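Local coordinates for protein beta sliding clamp (Caulobacter crescentus, PDB 5WCE) that probably forms a ring-shaped head-to-tail homodimer around DNA that tethers DNA polymerases and other proteins to it and makes replication processive, at residues A[21-26]-A[217-222]; A[171-174]-A[179-182]; A[274-279]-A[349-354]; A[304-309]-A[314-319]. All coordinates share one frame; numbering follows the deposited sequence.

Interaction 1. Residues A[21-26]-A[217-222]; sequences LGHVQS and RRLMES
His23 and Leu219 are the residues whose CA atoms come nearest across the two segments, 7.2 Å apart, so the side chains have to bridge the gap. The imidazole of His23 reaches across and its CD2 lies 3.8 Å from CD2 of Leu219. The methyl sits obliquely to the ring. Ser222 comes to the ring edge, near its plane, with OG 4.0 Å from His23 NE2, a distance of packing. On its other nitrogen, ND1, the ring is hydrogen-bonded to Asp62, which helps to set its rotation. Helix 14-25 belongs to the N-terminal domain and helix 210-220 to the central domain, so the contact joins two of the clamp-fold domains of one subunit. With an alanine in place of His23, the Leu219 methyl would probably lose its aromatic neighbour and Asp62 a hydrogen-bond donor. One turn further on, Ser26 OG packs at 3.8 Å against CD of Arg218. The arginine has CG anti to its own backbone N (chi1 -167°) and bends at chi3, and this carries CD and NE past the serine. Its NH2 makes a salt bridge with Glu215 of the same helix, while NE is buried here with no polar partner in the model.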
loop_
_atom_site.group_PDB
_atom_site.type_symbol
_atom_site.label_atom_id
_atom_site.label_comp_id
_atom_site.label_asym_id
_atom_site.label_seq_id
_atom_site.Cartn_x
_atom_site.Cartn_y
_atom_site.Cartn_z
ATOM N N LEU A 21 7.601 10.038 20.604
ATOM C CA LEU A 21 7.809 8.677 20.178
ATOM C C LEU A 21 7.729 8.548 18.650
ATOM O O LEU A 21 8.598 7.907 18.036
ATOM C CB LEU A 21 6.813 7.724 20.811
ATOM C CG LEU A 21 6.994 7.431 22.307
ATOM C CD1 LEU A 21 5.818 6.647 22.885
ATOM C CD2 LEU A 21 8.273 6.704 22.612
ATOM N N GLY A 22 6.715 9.175 18.067
ATOM C CA GLY A 22 6.502 9.157 16.625
ATOM C C GLY A 22 7.674 9.783 15.882
ATOM O O GLY A 22 8.108 9.273 14.889
ATOM N N HIS A 23 8.189 10.887 16.380
ATOM C CA HIS A 23 9.363 11.487 15.782
ATOM C C HIS A 23 10.634 10.627 15.796
ATOM O O HIS A 23 11.385 10.644 14.814
ATOM C CB HIS A 23 9.714 12.791 16.476
ATOM C CG HIS A 23 8.826 13.928 16.115
ATOM N ND1 HIS A 23 8.669 15.030 16.928
ATOM C CD2 HIS A 23 8.057 14.147 15.025
ATOM C CE1 HIS A 23 7.808 15.863 16.367
ATOM N NE2 HIS A 23 7.449 15.369 15.206
ATOM N N VAL A 24 10.935 9.974 16.919
ATOM C CA VAL A 24 12.203 9.255 17.015
ATOM C C VAL A 24 12.154 7.807 16.495
ATOM O O VAL A 24 13.163 7.289 16.047
ATOM C CB VAL A 24 12.817 9.237 18.446
ATOM C CG1 VAL A 24 12.959 10.662 18.973
ATOM C CG2 VAL A 24 12.029 8.326 19.383
ATOM N N GLN A 25 11.018 7.146 16.587
ATOM C CA GLN A 25 10.985 5.708 16.347
ATOM C C GLN A 25 11.206 5.318 14.874
ATOM O O GLN A 25 11.594 4.188 14.603
ATOM C CB GLN A 25 9.705 5.121 16.852
ATOM C CG GLN A 25 8.473 5.459 16.037
ATOM C CD GLN A 25 8.084 4.321 15.150
ATOM O OE1 GLN A 25 7.973 3.168 15.632
ATOM N NE2 GLN A 25 7.891 4.599 13.857
ATOM N N SER A 26 10.970 6.266 13.968
ATOM C CA SER A 26 11.220 6.096 12.503
ATOM C C SER A 26 12.617 5.594 12.140
ATOM O O SER A 26 12.757 4.879 11.154
ATOM C CB SER A 26 10.995 7.448 11.758
ATOM O OG SER A 26 9.755 8.033 12.133
ATOM N N ARG A 217 13.787 14.938 5.967
ATOM C CA ARG A 217 12.674 15.431 5.195
ATOM C C ARG A 217 11.349 15.152 5.930
ATOM O O ARG A 217 10.479 16.007 5.943
ATOM C CB ARG A 217 12.676 14.752 3.800
ATOM C CG ARG A 217 11.513 15.178 2.885
ATOM C CD ARG A 217 11.497 16.677 2.635
ATOM N NE ARG A 217 10.346 16.998 1.827
ATOM C CZ ARG A 217 9.125 17.271 2.273
ATOM N NH1 ARG A 217 8.866 17.257 3.562
ATOM N NH2 ARG A 217 8.150 17.582 1.414
ATOM N N ARG A 218 11.220 13.982 6.549
ATOM C CA ARG A 218 10.025 13.661 7.377
ATOM C C ARG A 218 9.835 14.657 8.523
ATOM O O ARG A 218 8.779 15.244 8.696
ATOM C CB ARG A 218 10.136 12.220 7.893
ATOM C CG ARG A 218 8.852 11.682 8.477
ATOM C CD ARG A 218 8.980 10.322 9.176
ATOM N NE ARG A 218 9.873 9.388 8.478
ATOM C CZ ARG A 218 9.578 8.603 7.423
ATOM N NH1 ARG A 218 8.360 8.560 6.854
ATOM N NH2 ARG A 218 10.534 7.827 6.934
ATOM N N LEU A 219 10.916 14.900 9.265
ATOM C CA LEU A 219 10.878 15.881 10.347
ATOM C C LEU A 219 10.597 17.301 9.897
ATOM O O LEU A 219 9.958 18.107 10.628
ATOM C CB LEU A 219 12.184 15.818 11.161
ATOM C CG LEU A 219 12.354 14.509 11.955
ATOM C CD1 LEU A 219 13.767 14.302 12.506
ATOM C CD2 LEU A 219 11.374 14.390 13.129
ATOM N N MET A 220 11.083 17.655 8.701
ATOM C CA MET A 220 10.725 18.934 8.102
ATOM C C MET A 220 9.238 19.141 7.919
ATOM O O MET A 220 8.827 20.281 7.917
ATOM C CB MET A 220 11.391 19.105 6.742
ATOM C CG MET A 220 12.810 19.529 6.896
ATOM S SD MET A 220 13.666 19.538 5.324
ATOM C CE MET A 220 15.210 18.808 5.862
ATOM N N GLU A 221 8.445 18.068 7.774
ATOM C CA GLU A 221 6.999 18.242 7.602
ATOM C C GLU A 221 6.352 18.904 8.836
ATOM O O GLU A 221 5.372 19.614 8.677
ATOM C CB GLU A 221 6.268 16.971 7.169
ATOM C CG GLU A 221 5.116 17.277 6.201
ATOM C CD GLU A 221 5.574 17.577 4.772
ATOM O OE1 GLU A 221 5.552 16.660 3.937
ATOM O OE2 GLU A 221 5.979 18.713 4.465
ATOM N N SER A 222 6.925 18.718 10.033
ATOM C CA SER A 222 6.404 19.296 11.294
ATOM C C SER A 222 7.237 20.478 11.824
ATOM O O SER A 222 6.975 20.942 12.946
ATOM C CB SER A 222 6.407 18.219 12.384
ATOM O OG SER A 222 5.762 16.998 12.025
#

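Interaction 2. Residues A[171-174]-A[179-182]; sequences VNEG and LRAV
The guanidinium of Arg180 has one face covered by Val171, whose CG2 stands 3.5 Å above the plane and over its centre. At the edge lies Glu173 OE1, in the guanidinium plane. NH2 of Arg180 donates to Glu173 OE1 at 2.9 Å, a hydrogen bond within a salt bridge, with an N-H...O angle of 134°. The carboxylate is turned well out of that plane, 66° away, and OE1 is approached from above its own plane. Of the arginine nitrogens, NH2 makes the bond to Glu173. Val171 CG2 is 3.6 Å from Arg180 CZ, and the two side chains cross at about a right angle. The arginine chain leaves extended and bends at chi3 (-75°), which brings the guanidinium face against Val171 CG2. NH2 also forms a salt bridge with Glu193 on the next strand, 188-195, and NH1 is hydrogen-bonded to Tyr257. A leucine in place of Arg180 would probably leave Glu173 and Glu193 without their shared positive partner and strip Tyr257 of its bond. The two strands, 165-173 and 176-184, make a beta hairpin in the antiparallel sheet that runs from the central into the C-terminal domain, and the buried arginine links it to the third strand.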
loop_
_atom_site.group_PDB
_atom_site.type_symbol
_atom_site.label_atom_id
_atom_site.label_comp_id
_atom_site.label_asym_id
_atom_site.label_seq_id
_atom_site.Cartn_x
_atom_site.Cartn_y
_atom_site.Cartn_z
ATOM N N VAL A 171 28.622 26.708 -3.893
ATOM C CA VAL A 171 29.367 27.113 -5.075
ATOM C C VAL A 171 29.249 28.627 -5.256
ATOM O O VAL A 171 28.217 29.213 -4.882
ATOM C CB VAL A 171 28.882 26.421 -6.334
ATOM C CG1 VAL A 171 29.168 24.947 -6.267
ATOM C CG2 VAL A 171 27.406 26.686 -6.589
ATOM N N ASN A 172 30.310 29.244 -5.784
ATOM C CA ASN A 172 30.316 30.668 -6.072
ATOM C C ASN A 172 29.969 30.784 -7.532
ATOM O O ASN A 172 30.819 30.574 -8.369
ATOM C CB ASN A 172 31.707 31.317 -5.775
ATOM C CG ASN A 172 31.826 32.735 -6.320
ATOM O OD1 ASN A 172 30.805 33.407 -6.458
ATOM N ND2 ASN A 172 33.033 33.143 -6.753
ATOM N N GLU A 173 28.715 31.106 -7.835
ATOM C CA GLU A 173 28.265 31.314 -9.220
ATOM C C GLU A 173 27.307 32.520 -9.282
ATOM O O GLU A 173 26.566 32.813 -8.322
ATOM C CB GLU A 173 27.558 30.066 -9.794
ATOM C CG GLU A 173 28.507 29.117 -10.496
ATOM C CD GLU A 173 27.903 27.759 -10.818
ATOM O OE1 GLU A 173 26.690 27.678 -11.138
ATOM O OE2 GLU A 173 28.650 26.749 -10.789
ATOM N N GLY A 174 27.263 33.158 -10.458
ATOM C CA GLY A 174 26.274 34.205 -10.789
ATOM C C GLY A 174 26.264 35.419 -9.855
ATOM O O GLY A 174 25.206 36.031 -9.637
ATOM N N LEU A 179 23.825 27.667 -1.947
ATOM C CA LEU A 179 23.745 26.351 -1.294
ATOM C C LEU A 179 23.101 25.369 -2.301
ATOM O O LEU A 179 21.965 25.596 -2.724
ATOM C CB LEU A 179 22.928 26.440 -0.014
ATOM C CG LEU A 179 22.745 25.160 0.811
ATOM C CD1 LEU A 179 24.080 24.648 1.280
ATOM C CD2 LEU A 179 21.849 25.396 2.011
ATOM N N ARG A 180 23.826 24.292 -2.637
ATOM C CA ARG A 180 23.471 23.399 -3.727
ATOM C C ARG A 180 23.395 21.943 -3.240
ATOM O O ARG A 180 24.196 21.513 -2.406
ATOM C CB ARG A 180 24.511 23.519 -4.869
ATOM C CG ARG A 180 24.247 22.596 -6.071
ATOM C CD ARG A 180 25.327 22.771 -7.122
ATOM N NE ARG A 180 25.153 24.009 -7.863
ATOM C CZ ARG A 180 25.926 24.399 -8.894
ATOM N NH1 ARG A 180 26.975 23.665 -9.300
ATOM N NH2 ARG A 180 25.662 25.545 -9.523
ATOM N N ALA A 181 22.427 21.218 -3.744
ATOM C CA ALA A 181 22.282 19.800 -3.520
ATOM C C ALA A 181 22.359 19.081 -4.874
ATOM O O ALA A 181 21.650 19.475 -5.820
ATOM C CB ALA A 181 20.970 19.510 -2.835
ATOM N N VAL A 182 23.219 18.076 -4.961
ATOM C CA VAL A 182 23.384 17.265 -6.191
ATOM C C VAL A 182 23.223 15.781 -5.836
ATOM O O VAL A 182 23.797 15.297 -4.846
ATOM C CB VAL A 182 24.734 17.460 -6.874
ATOM C CG1 VAL A 182 24.907 16.462 -8.017
ATOM C CG2 VAL A 182 24.865 18.870 -7.408
#

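Interaction 3. Residues A[274-279]-A[349-354]; sequences DLFAKA and AEFRFA
Phe276 and Phe351 meet through single ring carbons, CE2 of the first lying 4.2 Å from CZ of the second. The ring centroids are 5.9 Å apart and the planes are inclined at 71°. Each ring is approached obliquely, and the contact is purely apolar. Phe276 projects from the helix with CG anti to the backbone N (chi1 179°), which sends its ring out toward the strand. Both rings are buried, and two neighbours touch both. Leu271 of strand 267-272 and Leu337 of helix 334-343 each pack on Phe276 and on Phe351. Phe276 also touches Cys341 of that helix and Ile303 of strand 302-308, so a second sheet helps to enclose it.

Further out, main-chain bonds hold the strand that carries Phe351. Phe351 itself bonds to Leu269 on one neighbour, while Glu350 and Arg352 bond to strand 360-364. On the far side of this strand Arg352 grips Glu350 side-on. Its NE and NH2 both go to OE2, at 2.6 Å and 2.7 Å. On the helix, Lys278 NZ makes a salt bridge to Asp274 OD2 at 2.8 Å, one turn back. This is a helix packed against a beta sheet through the face that bears Phe276, as in the domains of DNA sliding clamps, where helices line the inside of the ring and sheets form its outer layer.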
loop_
_atom_site.group_PDB
_atom_site.type_symbol
_atom_site.label_atom_id
_atom_site.label_comp_id
_atom_site.label_asym_id
_atom_site.label_seq_id
_atom_site.Cartn_x
_atom_site.Cartn_y
_atom_site.Cartn_z
ATOM N N ASP A 274 3.494 18.493 -19.746
ATOM C CA ASP A 274 2.394 17.590 -19.372
ATOM C C ASP A 274 2.005 16.685 -20.548
ATOM O O ASP A 274 1.887 15.491 -20.363
ATOM C CB ASP A 274 1.173 18.353 -18.882
ATOM C CG ASP A 274 0.080 17.396 -18.337
ATOM O OD1 ASP A 274 0.370 16.575 -17.440
ATOM O OD2 ASP A 274 -1.029 17.428 -18.851
ATOM N N LEU A 275 1.837 17.235 -21.738
ATOM C CA LEU A 275 1.451 16.419 -22.887
ATOM C C LEU A 275 2.556 15.382 -23.178
ATOM O O LEU A 275 2.289 14.207 -23.399
ATOM C CB LEU A 275 1.144 17.253 -24.108
ATOM C CG LEU A 275 0.965 16.427 -25.395
ATOM C CD1 LEU A 275 -0.176 15.389 -25.263
ATOM C CD2 LEU A 275 0.802 17.333 -26.594
ATOM N N PHE A 276 3.806 15.809 -23.101
ATOM C CA PHE A 276 4.919 14.914 -23.414
ATOM C C PHE A 276 5.011 13.779 -22.404
ATOM O O PHE A 276 5.147 12.636 -22.783
ATOM C CB PHE A 276 6.246 15.707 -23.500
ATOM C CG PHE A 276 7.442 14.860 -23.802
ATOM C CD1 PHE A 276 7.665 14.396 -25.078
ATOM C CD2 PHE A 276 8.381 14.596 -22.823
ATOM C CE1 PHE A 276 8.799 13.644 -25.366
ATOM C CE2 PHE A 276 9.531 13.895 -23.118
ATOM C CZ PHE A 276 9.714 13.380 -24.393
ATOM N N ALA A 277 4.929 14.111 -21.119
ATOM C CA ALA A 277 4.964 13.131 -20.076
ATOM C C ALA A 277 3.826 12.084 -20.245
ATOM O O ALA A 277 4.052 10.888 -20.095
ATOM C CB ALA A 277 4.868 13.807 -18.712
ATOM N N LYS A 278 2.625 12.551 -20.591
ATOM C CA LYS A 278 1.501 11.636 -20.810
ATOM C C LYS A 278 1.759 10.706 -21.953
ATOM O O LYS A 278 1.427 9.519 -21.860
ATOM C CB LYS A 278 0.171 12.383 -20.986
ATOM C CG LYS A 278 -0.357 12.831 -19.640
ATOM C CD LYS A 278 -1.520 13.778 -19.809
ATOM C CE LYS A 278 -2.029 14.204 -18.446
ATOM N NZ LYS A 278 -2.934 15.346 -18.719
ATOM N N ALA A 279 2.392 11.228 -23.003
ATOM C CA ALA A 279 2.745 10.420 -24.161
ATOM C C ALA A 279 3.810 9.408 -23.819
ATOM O O ALA A 279 3.655 8.257 -24.177
ATOM C CB ALA A 279 3.168 11.273 -25.339
ATOM N N ALA A 349 8.989 22.313 -20.704
ATOM C CA ALA A 349 10.295 21.829 -20.356
ATOM C C ALA A 349 11.184 22.125 -21.554
ATOM O O ALA A 349 10.735 22.096 -22.699
ATOM C CB ALA A 349 10.289 20.355 -20.027
ATOM N N GLU A 350 12.421 22.438 -21.261
ATOM C CA GLU A 350 13.445 22.680 -22.277
ATOM C C GLU A 350 14.505 21.621 -22.179
ATOM O O GLU A 350 15.128 21.412 -21.089
ATOM C CB GLU A 350 14.078 24.073 -22.125
ATOM C CG GLU A 350 15.183 24.391 -23.113
ATOM C CD GLU A 350 15.790 25.780 -22.889
ATOM O OE1 GLU A 350 15.054 26.694 -22.586
ATOM O OE2 GLU A 350 17.030 25.951 -22.952
ATOM N N PHE A 351 14.779 20.995 -23.327
ATOM C CA PHE A 351 15.806 19.978 -23.448
ATOM C C PHE A 351 16.932 20.514 -24.315
ATOM O O PHE A 351 16.675 21.155 -25.373
ATOM C CB PHE A 351 15.251 18.730 -24.140
ATOM C CG PHE A 351 14.326 17.934 -23.306
ATOM C CD1 PHE A 351 13.026 18.431 -22.998
ATOM C CD2 PHE A 351 14.682 16.679 -22.856
ATOM C CE1 PHE A 351 12.146 17.655 -22.253
ATOM C CE2 PHE A 351 13.799 15.930 -22.103
ATOM C CZ PHE A 351 12.558 16.445 -21.767
ATOM N N ARG A 352 18.160 20.246 -23.895
ATOM C CA ARG A 352 19.364 20.590 -24.675
ATOM C C ARG A 352 20.183 19.345 -24.985
ATOM O O ARG A 352 20.732 18.697 -24.085
ATOM C CB ARG A 352 20.212 21.633 -23.964
ATOM C CG ARG A 352 19.374 22.828 -23.541
ATOM C CD ARG A 352 20.250 23.987 -23.078
ATOM N NE ARG A 352 19.408 25.062 -22.577
ATOM C CZ ARG A 352 19.837 26.074 -21.826
ATOM N NH1 ARG A 352 21.117 26.181 -21.476
ATOM N NH2 ARG A 352 18.990 27.015 -21.418
ATOM N N PHE A 353 20.291 19.027 -26.267
ATOM C CA PHE A 353 20.966 17.833 -26.734
ATOM C C PHE A 353 22.250 18.194 -27.470
ATOM O O PHE A 353 22.381 19.308 -28.005
ATOM C CB PHE A 353 20.082 17.080 -27.757
ATOM C CG PHE A 353 18.714 16.679 -27.280
ATOM C CD1 PHE A 353 17.629 17.517 -27.420
ATOM C CD2 PHE A 353 18.500 15.416 -26.733
ATOM C CE1 PHE A 353 16.355 17.127 -27.011
ATOM C CE2 PHE A 353 17.204 15.034 -26.330
ATOM C CZ PHE A 353 16.146 15.874 -26.470
ATOM N N ALA A 354 23.207 17.282 -27.453
ATOM C CA ALA A 354 24.412 17.389 -28.303
ATOM C C ALA A 354 24.296 16.254 -29.325
ATOM O O ALA A 354 23.551 16.403 -30.270
ATOM C CB ALA A 354 25.682 17.351 -27.498
#

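Interaction 4. Residues A[304-309]-A[314-319]; sequences TLTVRN and QAVEEV
Thr304 and Glu318 run alongside each other across an antiparallel beta hairpin of the C-terminal domain, OG1 of the threonine 3.7 Å from CG of the glutamate. They share one face of the sheet with Thr306, Val316, Arg308 and Gln314. Leu305, Val307, Ala315 and Glu317 occupy the other face. On the first face Thr304 CG2 lies 3.7 Å from Val316 CG1, the two side chains crossing at a slant. With Thr304 chi1 at -64°, CG2 stands anti to the backbone N and meets Val316, while OG1 is turned to the Glu318 side. Thr306 runs alongside Val316, its OG1 next to CG2. At the turn end Arg308 slants over Gln314, with CB of the glutamine over one face of the guanidinium, toward its rim. The amide plane is inclined at 59° to that group.

Two hydrogen-bonded pairs hold the strands together. Leu305 and Glu317 exchange bonds, the shorter being Leu305 N to Glu317 O at 2.7 Å, nearly straight at 171°. Val307 and Ala315 exchange another two. On the second face Leu305 CD1 touches Val319 CG2 at 4.2 Å. Glu317 turns its carboxylate away from the hairpin to a salt bridge with Arg282.

Residues 314 to 317 also pair antiparallel with a strand of the second subunit, so the sheet continues across the head-to-tail interface that closes the ring. Arg111 of the second subunit makes a salt bridge with Glu318 OE1. The other oxygen, OE2, accepts a bond from a water at 2.6 Å, and that same water lies 2.7 Å from Thr304 OG1.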
loop_
_atom_site.group_PDB
_atom_site.type_symbol
_atom_site.label_atom_id
_atom_site.label_comp_id
_atom_site.label_asym_id
_atom_site.label_seq_id
_atom_site.Cartn_x
_atom_site.Cartn_y
_atom_site.Cartn_z
ATOM N N THR A 304 8.860 11.690 -32.346
ATOM C CA THR A 304 8.111 10.429 -32.439
ATOM C C THR A 304 8.682 9.497 -31.356
ATOM O O THR A 304 9.879 9.214 -31.363
ATOM C CB THR A 304 8.243 9.854 -33.859
ATOM O OG1 THR A 304 7.619 10.780 -34.736
ATOM C CG2 THR A 304 7.514 8.524 -34.013
ATOM N N LEU A 305 7.847 9.079 -30.433
ATOM C CA LEU A 305 8.233 8.192 -29.362
ATOM C C LEU A 305 7.947 6.759 -29.730
ATOM O O LEU A 305 6.822 6.449 -30.149
ATOM C CB LEU A 305 7.460 8.540 -28.067
ATOM C CG LEU A 305 7.684 9.937 -27.499
ATOM C CD1 LEU A 305 6.573 10.215 -26.458
ATOM C CD2 LEU A 305 9.100 10.032 -26.927
ATOM N N THR A 306 8.925 5.865 -29.532
ATOM C CA THR A 306 8.699 4.414 -29.698
ATOM C C THR A 306 9.171 3.611 -28.473
ATOM O O THR A 306 10.269 3.837 -27.980
ATOM C CB THR A 306 9.383 3.898 -30.960
ATOM O OG1 THR A 306 8.913 4.626 -32.072
ATOM C CG2 THR A 306 9.106 2.437 -31.174
ATOM N N VAL A 307 8.332 2.687 -27.985
ATOM C CA VAL A 307 8.697 1.690 -26.967
ATOM C C VAL A 307 8.358 0.316 -27.534
ATOM O O VAL A 307 7.388 0.175 -28.303
ATOM C CB VAL A 307 7.961 1.900 -25.627
ATOM C CG1 VAL A 307 8.262 0.812 -24.552
ATOM C CG2 VAL A 307 8.332 3.211 -25.010
ATOM N N ARG A 308 9.217 -0.665 -27.251
ATOM C CA ARG A 308 9.016 -2.062 -27.579
ATOM C C ARG A 308 9.237 -2.877 -26.305
ATOM O O ARG A 308 10.027 -2.499 -25.453
ATOM C CB ARG A 308 9.949 -2.543 -28.676
ATOM C CG ARG A 308 9.760 -1.774 -29.991
ATOM C CD ARG A 308 10.459 -2.410 -31.189
ATOM N NE ARG A 308 9.548 -3.041 -32.161
ATOM C CZ ARG A 308 8.954 -4.235 -32.024
ATOM N NH1 ARG A 308 9.107 -4.998 -30.945
ATOM N NH2 ARG A 308 8.174 -4.673 -32.990
ATOM N N ASN A 309 8.485 -3.958 -26.150
ATOM C CA ASN A 309 8.729 -4.866 -25.049
ATOM C C ASN A 309 9.463 -6.094 -25.591
ATOM O O ASN A 309 9.715 -6.208 -26.813
ATOM C CB ASN A 309 7.416 -5.217 -24.307
ATOM C CG ASN A 309 6.416 -5.998 -25.160
ATOM O OD1 ASN A 309 6.767 -6.618 -26.182
ATOM N ND2 ASN A 309 5.174 -5.988 -24.741
ATOM N N GLN A 314 4.699 -3.299 -29.667
ATOM C CA GLN A 314 5.198 -1.956 -30.017
ATOM C C GLN A 314 4.185 -0.848 -29.637
ATOM O O GLN A 314 2.970 -1.066 -29.725
ATOM C CB GLN A 314 5.385 -1.893 -31.523
ATOM C CG GLN A 314 6.002 -0.612 -32.008
ATOM C CD GLN A 314 6.015 -0.521 -33.538
ATOM O OE1 GLN A 314 6.472 -1.441 -34.199
ATOM N NE2 GLN A 314 5.534 0.606 -34.104
ATOM N N ALA A 315 4.698 0.329 -29.256
ATOM C CA ALA A 315 3.883 1.536 -29.055
ATOM C C ALA A 315 4.562 2.750 -29.613
ATOM O O ALA A 315 5.746 3.009 -29.274
ATOM C CB ALA A 315 3.628 1.747 -27.587
ATOM N N VAL A 316 3.852 3.502 -30.456
ATOM C CA VAL A 316 4.335 4.757 -31.024
ATOM C C VAL A 316 3.395 5.921 -30.751
ATOM O O VAL A 316 2.165 5.775 -30.927
ATOM C CB VAL A 316 4.481 4.607 -32.526
ATOM C CG1 VAL A 316 5.086 5.826 -33.191
ATOM C CG2 VAL A 316 5.348 3.406 -32.799
ATOM N N GLU A 317 3.970 7.088 -30.438
ATOM C CA GLU A 317 3.199 8.336 -30.369
ATOM C C GLU A 317 3.982 9.525 -30.866
ATOM O O GLU A 317 5.168 9.671 -30.508
ATOM C CB GLU A 317 2.655 8.590 -28.944
ATOM C CG GLU A 317 1.841 9.857 -28.812
ATOM C CD GLU A 317 0.940 9.877 -27.610
ATOM O OE1 GLU A 317 0.805 8.846 -26.913
ATOM O OE2 GLU A 317 0.319 10.940 -27.359
ATOM N N GLU A 318 3.335 10.365 -31.695
ATOM C CA GLU A 318 3.957 11.633 -32.147
ATOM C C GLU A 318 3.519 12.771 -31.243
ATOM O O GLU A 318 2.352 12.866 -30.848
ATOM C CB GLU A 318 3.585 11.964 -33.569
ATOM C CG GLU A 318 3.877 10.836 -34.534
ATOM C CD GLU A 318 3.357 11.081 -35.943
ATOM O OE1 GLU A 318 2.507 11.980 -36.139
ATOM O OE2 GLU A 318 3.806 10.345 -36.848
ATOM N N VAL A 319 4.483 13.602 -30.877
ATOM C CA VAL A 319 4.248 14.802 -30.052
ATOM C C VAL A 319 4.857 15.999 -30.784
ATOM O O VAL A 319 6.024 15.962 -31.185
ATOM C CB VAL A 319 4.889 14.680 -28.663
ATOM C CG1 VAL A 319 4.609 15.965 -27.872
ATOM C CG2 VAL A 319 4.332 13.460 -27.920
HETATM O O HOH W 1 6.387 9.874 -36.913
#

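Interactions 3 and 4 touch within the C-terminal domain, their centres about 14 Å apart. Ala279 CB packs 3.5 Å from Glu317 CD and also meets Val319 and Leu305, while Phe276 CE1 lies 3.9 Å from Leu305 CD2. The helix of interaction 3 thus joins strand 348-353 to the hairpin of interaction 4, which reaches the second subunit. Interaction 2 has its centre about 25 Å from that of interaction 3, yet its hairpin and the strand of interaction 3 lie in one sheet, which runs from the central into the C-terminal domain. Interaction 1 lies at the other domain junction, with centres about 28 Å from interaction 2 and 43 Å from interaction 4.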